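Local structure of dopamine N-acetyltransferase-like Protein (Tribolium castaneum, 6V3T) at residues A[104-109]-A[203-208]. The protein probably catalyses the transfer of the acyl group from acetyl-CoA, and from longer acyl-CoAs, to the amine of serotonin. Numbering follows the deposited sequence.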
# COMPACT_ATOMS: atom_id res chain seq x y z
N ASN A 104 4.60 9.22 5.19
CA ASN A 104 4.25 9.50 6.60
C ASN A 104 4.00 11.01 6.76
O ASN A 104 3.00 11.36 7.40
CB ASN A 104 5.29 8.87 7.54
CG ASN A 104 5.23 7.36 7.52
OD1 ASN A 104 4.35 6.75 8.13
ND2 ASN A 104 6.15 6.72 6.84
N ASN A 105 4.83 11.87 6.16
CA ASN A 105 4.61 13.34 6.19
C ASN A 105 3.21 13.65 5.64
O ASN A 105 2.41 14.27 6.37
CB ASN A 105 5.66 14.13 5.41
CG ASN A 105 6.95 14.30 6.17
OD1 ASN A 105 7.08 13.82 7.30
ND2 ASN A 105 7.91 14.98 5.57
N VAL A 106 2.93 13.22 4.41
CA VAL A 106 1.63 13.48 3.72
C VAL A 106 0.50 13.03 4.65
O VAL A 106 -0.43 13.84 4.91
CB VAL A 106 1.53 12.77 2.36
CG1 VAL A 106 0.12 12.85 1.79
CG2 VAL A 106 2.54 13.33 1.36
N ASN A 107 0.57 11.78 5.13
CA ASN A 107 -0.47 11.20 6.01
C ASN A 107 -0.61 12.10 7.24
O ASN A 107 -1.72 12.59 7.50
CB ASN A 107 -0.16 9.76 6.37
CG ASN A 107 -0.87 8.78 5.46
OD1 ASN A 107 -1.99 8.38 5.75
ND2 ASN A 107 -0.24 8.43 4.35
N LYS A 108 0.51 12.34 7.93
CA LYS A 108 0.55 13.17 9.16
C LYS A 108 -0.08 14.54 8.87
O LYS A 108 -0.90 14.99 9.67
CB LYS A 108 1.99 13.26 9.67
CG LYS A 108 2.14 13.87 11.05
CD LYS A 108 2.54 15.30 10.95
CE LYS A 108 1.97 16.18 12.04
NZ LYS A 108 2.70 15.99 13.31
N SER A 109 0.22 15.13 7.71
CA SER A 109 -0.20 16.50 7.32
C SER A 109 -1.71 16.60 7.10
O SER A 109 -2.17 17.72 6.89
CB SER A 109 0.55 16.98 6.10
OG SER A 109 0.03 16.39 4.92
N ASP A 203 1.94 10.42 -12.38
CA ASP A 203 2.48 11.80 -12.24
C ASP A 203 2.18 12.35 -10.84
O ASP A 203 2.66 13.47 -10.55
CB ASP A 203 1.90 12.75 -13.30
CG ASP A 203 2.08 12.32 -14.74
OD1 ASP A 203 3.04 11.56 -15.02
OD2 ASP A 203 1.25 12.74 -15.59
N TYR A 204 1.39 11.64 -10.03
CA TYR A 204 0.98 12.10 -8.67
C TYR A 204 0.47 10.96 -7.80
O TYR A 204 0.01 9.92 -8.31
CB TYR A 204 -0.06 13.22 -8.80
CG TYR A 204 -1.21 12.90 -9.72
CD1 TYR A 204 -1.07 12.89 -11.09
CD2 TYR A 204 -2.45 12.61 -9.23
CE1 TYR A 204 -2.13 12.59 -11.93
CE2 TYR A 204 -3.53 12.33 -10.06
CZ TYR A 204 -3.37 12.31 -11.42
OH TYR A 204 -4.42 12.02 -12.23
N TYR A 205 0.55 11.18 -6.48
CA TYR A 205 0.17 10.25 -5.39
C TYR A 205 -1.06 10.84 -4.68
O TYR A 205 -1.05 12.04 -4.31
CB TYR A 205 1.36 10.02 -4.45
CG TYR A 205 1.07 9.70 -3.00
CD1 TYR A 205 0.31 8.60 -2.62
CD2 TYR A 205 1.65 10.45 -1.98
CE1 TYR A 205 0.09 8.28 -1.29
CE2 TYR A 205 1.44 10.15 -0.65
CZ TYR A 205 0.66 9.06 -0.29
OH TYR A 205 0.46 8.78 1.03
N LYS A 206 -2.10 10.02 -4.56
CA LYS A 206 -3.35 10.40 -3.86
C LYS A 206 -3.48 9.53 -2.62
O LYS A 206 -3.32 8.30 -2.76
CB LYS A 206 -4.57 10.16 -4.73
CG LYS A 206 -4.86 11.24 -5.76
CD LYS A 206 -5.90 10.77 -6.73
CE LYS A 206 -6.49 11.87 -7.57
NZ LYS A 206 -7.64 11.35 -8.33
N VAL A 207 -3.75 10.16 -1.48
CA VAL A 207 -4.40 9.50 -0.32
C VAL A 207 -5.90 9.53 -0.59
O VAL A 207 -6.42 10.60 -0.92
CB VAL A 207 -4.00 10.15 1.01
CG1 VAL A 207 -4.81 9.60 2.18
CG2 VAL A 207 -2.52 9.97 1.29
N MET A 208 -6.54 8.36 -0.53
CA MET A 208 -7.96 8.16 -0.91
C MET A 208 -8.65 7.38 0.20
O MET A 208 -7.98 6.63 0.92
CB MET A 208 -8.07 7.40 -2.24
CG MET A 208 -7.29 8.07 -3.36
SD MET A 208 -7.52 7.34 -5.00
CE MET A 208 -9.09 8.08 -5.45
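Y205 carries CG anti to its backbone N (chi1 151°), and V106 likewise has CG1 anti to its own N (chi1 170°); both side chains leave the backbone facing the opposing segment. They overlap alongside, heading opposite ways, and both methyls of V106 touch the ring at CE2, CG1 at 3.9 Å. The long flat ring of Y205 suits its place by spanning from strand to helix. V106 CG1 also rests on V207 CG2, again at 3.9 Å. Branched valines suit this buried layer, each offering methyls close to the backbone. The polar margin belongs to N107, whose amide plane is turned 39° from the ring: its ND2 lies 3.4 Å from Y205 OH at an angle too poor for a hydrogen bond. That short amide instead reaches D161 OD1 and L103 O, bonding to both while staying beside V207. An alanine in place of Y205 would probably leave a gap beside V106, its methyls without the ring carbon CE2 they rest on. The Y205 side chain lies about 4 Å from that of T163, an acetyl-CoA-binding residue. The axes of 104-108 and 204-208 approach to 10.1 Å, as helix 94-108 packs on the central mixed sheet through strand 204-211, an alpha/beta layering characteristic of the GNAT acetyltransferase fold.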